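Local coordinates for protein gluconate kinase (Lactobacillus acidophilus, PDB 3LL3) that probably transfers a phosphate group from ATP to gluconate or a related sugar substrate, at residues I52-T64 with K218-D230. Sequence-based numbering, arbitrary orientation.
Sequences IFDAVQEIIFDLT and KTEYVKKLGIDSD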
ATOM      1  N   ILE A  52     -10.437  20.317  35.142  1.00 34.70           N
ATOM      2  CA  ILE A  52     -11.653  20.251  34.352  1.00 34.39           C
ATOM      3  C   ILE A  52     -12.771  20.990  35.068  1.00 34.99           C
ATOM      4  O   ILE A  52     -13.488  21.795  34.453  1.00 32.57           O
ATOM      5  CB  ILE A  52     -12.076  18.799  34.067  1.00 33.62           C
ATOM      6  CG1 ILE A  52     -11.053  18.133  33.144  1.00 33.13           C
ATOM      7  CG2 ILE A  52     -13.466  18.767  33.462  1.00 30.32           C
ATOM      8  CD1 ILE A  52     -11.402  16.708  32.739  1.00 34.00           C
ATOM      9  N   PHE A  53     -12.912  20.740  36.369  1.00 33.27           N
ATOM     10  CA  PHE A  53     -13.956  21.402  37.135  1.00 34.65           C
ATOM     11  C   PHE A  53     -13.745  22.919  37.211  1.00 35.53           C
ATOM     12  O   PHE A  53     -14.706  23.674  37.160  1.00 34.73           O
ATOM     13  CB  PHE A  53     -14.095  20.817  38.540  1.00 35.86           C
ATOM     14  CG  PHE A  53     -15.156  21.490  39.355  1.00 35.22           C
ATOM     15  CD1 PHE A  53     -14.819  22.361  40.375  1.00 37.25           C
ATOM     16  CD2 PHE A  53     -16.495  21.284  39.072  1.00 34.79           C
ATOM     17  CE1 PHE A  53     -15.805  22.999  41.111  1.00 38.23           C
ATOM     18  CE2 PHE A  53     -17.480  21.917  39.800  1.00 34.60           C
ATOM     19  CZ  PHE A  53     -17.138  22.771  40.823  1.00 36.33           C
ATOM     20  N   ASP A  54     -12.492  23.353  37.336  1.00 36.35           N
ATOM     21  CA  ASP A  54     -12.166  24.778  37.269  1.00 36.80           C
ATOM     22  C   ASP A  54     -12.585  25.382  35.917  1.00 37.88           C
ATOM     23  O   ASP A  54     -13.172  26.463  35.864  1.00 38.70           O
ATOM     24  CB  ASP A  54     -10.670  25.005  37.511  1.00 39.01           C
ATOM     25  CG  ASP A  54     -10.262  24.794  38.975  1.00 43.07           C
ATOM     26  OD1 ASP A  54     -11.145  24.567  39.835  1.00 44.46           O
ATOM     27  OD2 ASP A  54      -9.053  24.865  39.272  1.00 44.04           O
ATOM     28  N   ALA A  55     -12.282  24.692  34.820  1.00 36.50           N
ATOM     29  CA  ALA A  55     -12.719  25.168  33.503  1.00 35.49           C
ATOM     30  C   ALA A  55     -14.241  25.286  33.475  1.00 34.14           C
ATOM     31  O   ALA A  55     -14.787  26.265  32.980  1.00 35.40           O
ATOM     32  CB  ALA A  55     -12.224  24.245  32.394  1.00 38.20           C
ATOM     33  N   VAL A  56     -14.920  24.299  34.046  1.00 33.17           N
ATOM     34  CA  VAL A  56     -16.379  24.281  34.101  1.00 34.60           C
ATOM     35  C   VAL A  56     -16.958  25.507  34.813  1.00 36.44           C
ATOM     36  O   VAL A  56     -17.904  26.123  34.317  1.00 35.59           O
ATOM     37  CB  VAL A  56     -16.904  22.994  34.786  1.00 32.68           C
ATOM     38  CG1 VAL A  56     -18.335  23.165  35.201  1.00 31.29           C
ATOM     39  CG2 VAL A  56     -16.763  21.816  33.847  1.00 31.94           C
ATOM     40  N   GLN A  57     -16.403  25.867  35.969  1.00 33.55           N
ATOM     41  CA  GLN A  57     -16.911  27.036  36.692  1.00 35.58           C
ATOM     42  C   GLN A  57     -16.674  28.305  35.897  1.00 35.16           C
ATOM     43  O   GLN A  57     -17.502  29.205  35.882  1.00 36.28           O
ATOM     44  CB  GLN A  57     -16.210  27.210  38.032  1.00 36.32           C
ATOM     45  CG  GLN A  57     -16.295  26.024  38.947  1.00 39.10           C
ATOM     46  CD  GLN A  57     -15.451  26.240  40.182  1.00 39.66           C
ATOM     47  OE1 GLN A  57     -14.442  25.570  40.382  1.00 43.96           O
ATOM     48  NE2 GLN A  57     -15.836  27.212  40.992  1.00 40.72           N
ATOM     49  N   GLU A  58     -15.507  28.365  35.270  1.00 36.21           N
ATOM     50  CA  GLU A  58     -15.073  29.526  34.530  1.00 36.70           C
ATOM     51  C   GLU A  58     -15.980  29.731  33.315  1.00 36.57           C
ATOM     52  O   GLU A  58     -16.483  30.827  33.075  1.00 37.80           O
ATOM     53  CB  GLU A  58     -13.631  29.312  34.102  1.00 37.82           C
ATOM     54  CG  GLU A  58     -12.833  30.571  33.925  1.00 47.11           C
ATOM     55  CD  GLU A  58     -11.387  30.269  33.592  1.00 53.81           C
ATOM     56  OE1 GLU A  58     -10.825  29.328  34.205  1.00 51.64           O
ATOM     57  OE2 GLU A  58     -10.818  30.964  32.723  1.00 55.63           O
ATOM     58  N   ILE A  59     -16.205  28.662  32.566  1.00 32.89           N
ATOM     59  CA  ILE A  59     -17.102  28.708  31.423  1.00 34.52           C
ATOM     60  C   ILE A  59     -18.499  29.185  31.811  1.00 34.47           C
ATOM     61  O   ILE A  59     -19.031  30.115  31.204  1.00 33.94           O
ATOM     62  CB  ILE A  59     -17.161  27.342  30.707  1.00 33.98           C
ATOM     63  CG1 ILE A  59     -15.846  27.098  29.964  1.00 31.69           C
ATOM     64  CG2 ILE A  59     -18.325  27.287  29.737  1.00 33.06           C
ATOM     65  CD1 ILE A  59     -15.625  25.659  29.576  1.00 37.27           C
ATOM     66  N   ILE A  60     -19.087  28.572  32.834  1.00 32.26           N
ATOM     67  CA  ILE A  60     -20.438  28.945  33.244  1.00 32.43           C
ATOM     68  C   ILE A  60     -20.514  30.409  33.683  1.00 35.04           C
ATOM     69  O   ILE A  60     -21.433  31.140  33.304  1.00 32.46           O
ATOM     70  CB  ILE A  60     -20.956  28.027  34.343  1.00 33.96           C
ATOM     71  CG1 ILE A  60     -21.054  26.598  33.807  1.00 33.51           C
ATOM     72  CG2 ILE A  60     -22.306  28.537  34.880  1.00 34.58           C
ATOM     73  CD1 ILE A  60     -21.384  25.561  34.868  1.00 35.77           C
ATOM     74  N   PHE A  61     -19.530  30.847  34.454  1.00 34.18           N
ATOM     75  CA  PHE A  61     -19.509  32.234  34.890  1.00 37.00           C
ATOM     76  C   PHE A  61     -19.468  33.198  33.695  1.00 37.99           C
ATOM     77  O   PHE A  61     -20.271  34.136  33.622  1.00 37.71           O
ATOM     78  CB  PHE A  61     -18.339  32.488  35.842  1.00 36.40           C
ATOM     79  CG  PHE A  61     -18.263  33.900  36.348  1.00 40.74           C
ATOM     80  CD1 PHE A  61     -19.232  34.397  37.201  1.00 41.56           C
ATOM     81  CD2 PHE A  61     -17.227  34.735  35.966  1.00 40.90           C
ATOM     82  CE1 PHE A  61     -19.169  35.703  37.669  1.00 42.86           C
ATOM     83  CE2 PHE A  61     -17.159  36.035  36.436  1.00 41.06           C
ATOM     84  CZ  PHE A  61     -18.130  36.515  37.285  1.00 42.35           C
ATOM     85  N   ASP A  62     -18.547  32.959  32.761  1.00 37.09           N
ATOM     86  CA  ASP A  62     -18.394  33.829  31.601  1.00 37.24           C
ATOM     87  C   ASP A  62     -19.688  33.950  30.803  1.00 38.66           C
ATOM     88  O   ASP A  62     -20.047  35.034  30.334  1.00 38.90           O
ATOM     89  CB  ASP A  62     -17.274  33.327  30.695  1.00 38.62           C
ATOM     90  CG  ASP A  62     -15.913  33.549  31.290  1.00 40.48           C
ATOM     91  OD1 ASP A  62     -15.843  34.041  32.435  1.00 41.34           O
ATOM     92  OD2 ASP A  62     -14.912  33.238  30.612  1.00 42.97           O
ATOM     93  N   LEU A  63     -20.385  32.830  30.649  1.00 36.69           N
ATOM     94  CA  LEU A  63     -21.667  32.820  29.954  1.00 35.68           C
ATOM     95  C   LEU A  63     -22.709  33.690  30.663  1.00 39.58           C
ATOM     96  O   LEU A  63     -23.393  34.489  30.024  1.00 38.17           O
ATOM     97  CB  LEU A  63     -22.180  31.384  29.795  1.00 33.58           C
ATOM     98  CG  LEU A  63     -21.390  30.532  28.794  1.00 34.75           C
ATOM     99  CD1 LEU A  63     -21.905  29.091  28.752  1.00 30.61           C
ATOM    100  CD2 LEU A  63     -21.411  31.162  27.389  1.00 34.98           C
ATOM    101  N   THR A  64     -22.836  33.537  31.982  1.00 37.71           N
ATOM    102  CA  THR A  64     -23.828  34.302  32.729  1.00 39.30           C
ATOM    103  C   THR A  64     -23.510  35.796  32.737  1.00 38.84           C
ATOM    104  O   THR A  64     -24.405  36.622  32.909  1.00 38.87           O
ATOM    105  CB  THR A  64     -23.945  33.815  34.187  1.00 39.15           C
ATOM    106  OG1 THR A  64     -22.709  34.059  34.879  1.00 37.22           O
ATOM    107  CG2 THR A  64     -24.284  32.328  34.218  1.00 38.59           C
ATOM    108  N   LYS A 218     -24.979  23.720  45.488  1.00 37.13           N
ATOM    109  CA  LYS A 218     -24.487  24.282  46.746  1.00 40.30           C
ATOM    110  C   LYS A 218     -24.328  25.802  46.640  1.00 41.04           C
ATOM    111  O   LYS A 218     -23.828  26.301  45.627  1.00 37.43           O
ATOM    112  CB  LYS A 218     -23.172  23.612  47.150  1.00 39.07           C
ATOM    113  CG  LYS A 218     -23.307  22.115  47.423  1.00 39.31           C
ATOM    114  CD  LYS A 218     -22.123  21.561  48.223  1.00 48.05           C
ATOM    115  CE  LYS A 218     -20.850  21.453  47.379  1.00 49.02           C
ATOM    116  NZ  LYS A 218     -19.656  21.043  48.195  1.00 49.29           N
ATOM    117  N   THR A 219     -24.749  26.531  47.683  1.00 38.71           N
ATOM    118  CA  THR A 219     -24.759  27.998  47.647  1.00 39.17           C
ATOM    119  C   THR A 219     -23.432  28.552  47.191  1.00 39.11           C
ATOM    120  O   THR A 219     -23.378  29.528  46.460  1.00 40.14           O
ATOM    121  CB  THR A 219     -25.029  28.668  49.022  1.00 42.18           C
ATOM    122  OG1 THR A 219     -25.765  27.793  49.883  1.00 47.46           O
ATOM    123  CG2 THR A 219     -25.790  29.963  48.820  1.00 41.82           C
ATOM    124  N   GLU A 220     -22.360  27.943  47.667  1.00 40.39           N
ATOM    125  CA  GLU A 220     -21.020  28.342  47.263  1.00 43.16           C
ATOM    126  C   GLU A 220     -20.936  28.522  45.755  1.00 43.92           C
ATOM    127  O   GLU A 220     -20.510  29.568  45.264  1.00 43.76           O
ATOM    128  CB  GLU A 220     -20.014  27.286  47.696  1.00 43.14           C
ATOM    129  CG  GLU A 220     -18.626  27.469  47.125  1.00 46.60           C
ATOM    130  CD  GLU A 220     -17.684  26.396  47.623  1.00 48.60           C
ATOM    131  OE1 GLU A 220     -18.144  25.545  48.415  1.00 51.32           O
ATOM    132  OE2 GLU A 220     -16.495  26.399  47.231  1.00 51.38           O
ATOM    133  N   TYR A 221     -21.338  27.490  45.022  1.00 42.59           N
ATOM    134  CA  TYR A 221     -21.195  27.508  43.572  1.00 42.39           C
ATOM    135  C   TYR A 221     -22.293  28.301  42.885  1.00 42.71           C
ATOM    136  O   TYR A 221     -22.166  28.634  41.713  1.00 46.00           O
ATOM    137  CB  TYR A 221     -21.090  26.083  43.018  1.00 40.39           C
ATOM    138  CG  TYR A 221     -19.839  25.402  43.479  1.00 39.66           C
ATOM    139  CD1 TYR A 221     -18.599  25.821  43.025  1.00 41.19           C
ATOM    140  CD2 TYR A 221     -19.888  24.368  44.399  1.00 38.93           C
ATOM    141  CE1 TYR A 221     -17.439  25.217  43.465  1.00 40.06           C
ATOM    142  CE2 TYR A 221     -18.737  23.756  44.842  1.00 41.03           C
ATOM    143  CZ  TYR A 221     -17.515  24.183  44.374  1.00 40.21           C
ATOM    144  OH  TYR A 221     -16.359  23.577  44.819  1.00 40.17           O
ATOM    145  N   VAL A 222     -23.360  28.628  43.612  1.00 43.64           N
ATOM    146  CA  VAL A 222     -24.398  29.494  43.054  1.00 43.01           C
ATOM    147  C   VAL A 222     -23.821  30.877  42.827  1.00 45.51           C
ATOM    148  O   VAL A 222     -24.099  31.541  41.817  1.00 42.62           O
ATOM    149  CB  VAL A 222     -25.609  29.624  43.988  1.00 43.37           C
ATOM    150  CG1 VAL A 222     -26.470  30.809  43.573  1.00 40.61           C
ATOM    151  CG2 VAL A 222     -26.417  28.334  43.979  1.00 44.41           C
ATOM    152  N   LYS A 223     -23.009  31.303  43.786  1.00 45.06           N
ATOM    153  CA  LYS A 223     -22.322  32.578  43.697  1.00 46.40           C
ATOM    154  C   LYS A 223     -21.237  32.510  42.628  1.00 44.63           C
ATOM    155  O   LYS A 223     -21.190  33.345  41.730  1.00 46.75           O
ATOM    156  CB  LYS A 223     -21.697  32.926  45.052  1.00 48.24           C
ATOM    157  CG  LYS A 223     -22.611  32.632  46.237  1.00 48.01           C
ATOM    158  CD  LYS A 223     -21.878  32.747  47.581  1.00 53.14           C
ATOM    159  CE  LYS A 223     -22.847  32.554  48.756  1.00 55.38           C
ATOM    160  NZ  LYS A 223     -23.983  33.540  48.743  1.00 58.46           N
ATOM    161  N   LYS A 224     -20.367  31.507  42.728  1.00 44.40           N
ATOM    162  CA  LYS A 224     -19.198  31.422  41.862  1.00 43.29           C
ATOM    163  C   LYS A 224     -19.576  31.318  40.389  1.00 44.79           C
ATOM    164  O   LYS A 224     -18.851  31.808  39.529  1.00 46.22           O
ATOM    165  CB  LYS A 224     -18.310  30.230  42.239  1.00 44.23           C
ATOM    166  CG  LYS A 224     -17.609  30.355  43.590  1.00 45.47           C
ATOM    167  CD  LYS A 224     -16.522  29.304  43.747  1.00 46.74           C
ATOM    168  CE  LYS A 224     -16.042  29.208  45.198  1.00 46.41           C
ATOM    169  NZ  LYS A 224     -14.794  28.396  45.334  1.00 50.00           N
ATOM    170  N   LEU A 225     -20.701  30.666  40.103  1.00 43.00           N
ATOM    171  CA  LEU A 225     -21.108  30.427  38.725  1.00 42.02           C
ATOM    172  C   LEU A 225     -21.972  31.567  38.170  1.00 41.40           C
ATOM    173  O   LEU A 225     -22.162  31.687  36.961  1.00 38.85           O
ATOM    174  CB  LEU A 225     -21.846  29.093  38.609  1.00 41.45           C
ATOM    175  CG  LEU A 225     -21.115  27.829  39.058  1.00 42.88           C
ATOM    176  CD1 LEU A 225     -21.808  26.619  38.471  1.00 40.06           C
ATOM    177  CD2 LEU A 225     -19.642  27.842  38.657  1.00 42.10           C
ATOM    178  N   GLY A 226     -22.499  32.401  39.055  1.00 40.92           N
ATOM    179  CA  GLY A 226     -23.256  33.553  38.617  1.00 38.71           C
ATOM    180  C   GLY A 226     -24.697  33.198  38.334  1.00 38.11           C
ATOM    181  O   GLY A 226     -25.349  33.833  37.501  1.00 39.08           O
ATOM    182  N   ILE A 227     -25.204  32.201  39.046  1.00 37.00           N
ATOM    183  CA  ILE A 227     -26.547  31.689  38.804  1.00 37.88           C
ATOM    184  C   ILE A 227     -27.518  31.978  39.960  1.00 38.86           C
ATOM    185  O   ILE A 227     -27.168  32.644  40.922  1.00 41.98           O
ATOM    186  CB  ILE A 227     -26.504  30.176  38.473  1.00 36.53           C
ATOM    187  CG1 ILE A 227     -25.850  29.389  39.618  1.00 37.02           C
ATOM    188  CG2 ILE A 227     -25.719  29.952  37.194  1.00 35.24           C
ATOM    189  CD1 ILE A 227     -25.682  27.881  39.331  1.00 36.17           C
ATOM    190  N   ASP A 228     -28.752  31.497  39.827  1.00 41.45           N
ATOM    191  CA  ASP A 228     -29.809  31.677  40.821  1.00 41.82           C
ATOM    192  C   ASP A 228     -29.788  30.476  41.728  1.00 42.90           C
ATOM    193  O   ASP A 228     -29.227  29.437  41.369  1.00 39.17           O
ATOM    194  CB  ASP A 228     -31.192  31.642  40.157  1.00 39.86           C
ATOM    195  CG  ASP A 228     -31.463  32.831  39.294  1.00 46.00           C
ATOM    196  OD1 ASP A 228     -30.497  33.493  38.867  1.00 47.06           O
ATOM    197  OD2 ASP A 228     -32.659  33.104  39.035  1.00 52.44           O
ATOM    198  N   SER A 229     -30.465  30.592  42.865  1.00 38.88           N
ATOM    199  CA  SER A 229     -30.697  29.439  43.723  1.00 41.03           C
ATOM    200  C   SER A 229     -31.773  28.520  43.140  1.00 40.93           C
ATOM    201  O   SER A 229     -32.014  27.444  43.680  1.00 44.44           O
ATOM    202  CB  SER A 229     -31.094  29.877  45.148  1.00 41.30           C
ATOM    203  OG  SER A 229     -32.395  30.444  45.171  1.00 40.36           O
ATOM    204  N   ASP A 230     -32.433  28.928  42.056  1.00 42.34           N
ATOM    205  CA  ASP A 230     -33.410  28.023  41.439  1.00 43.62           C
ATOM    206  C   ASP A 230     -32.928  27.379  40.134  1.00 38.57           C
ATOM    207  O   ASP A 230     -33.621  26.545  39.558  1.00 36.26           O
ATOM    208  CB  ASP A 230     -34.781  28.676  41.282  1.00 45.41           C
ATOM    209  CG  ASP A 230     -34.686  30.118  40.893  1.00 49.60           C
ATOM    210  OD1 ASP A 230     -33.771  30.429  40.094  1.00 49.12           O
ATOM    211  OD2 ASP A 230     -35.520  30.926  41.383  1.00 47.20           O
TER
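L225 lies at the heart of this contact, where the C-terminal end of the short helix 219-225 meets the flank of helix 52-64, and it illustrates how a helix end can dock largely by carbon packing. Its CD2 rests on the backbone and side-chain root of Q57, 3.5 Å from Q57 CB, while L225 CD1 meets I60 CD1 at 3.8 Å. With the segment axes 54° apart, the backbones close in at F61, whose CA points a C-H at the carbonyl of L225 (F61 CA to L225 O, 3.4 Å). T64 also borders this carbonyl, but T64 OG1 donates a hydrogen bond to F61 O (2.7 Å) in its own helix. Helix 219-225 ends in a Schellman motif at G226; its positive phi suits glycine, and a CB would strike T64 OG1. Toward F53 the contact is aromatic: the ring edge of F53, its CG anti to the backbone N (chi1 179°), meets one face of Y221 in an offset edge-to-face pair, with F53 CZ 3.6 Å from Y221 CE1. The amide of Q57 comes to the edge of the tyrosine ring, its plane almost perpendicular to it. A leucine in place of Y221 would probably leave the edge of F53 without its facing ring and R164 NH2 without the phenolic oxygen it meets. The looser side belongs to exposed K224, whose aliphatic chain runs beside Q57 while NZ forms a salt bridge with E220 of its own helix, and to the partly exposed ring of F61, near K224 O. Away from the annotated sites, the pair belongs to the N-terminal FGGY domain of actin-like ATPase type: V56, I60 and T64 pack on strand 70-78, with V56 and I60 also reaching strand 4-11, while F53 and Y221 lean on L165 of helix 157-166.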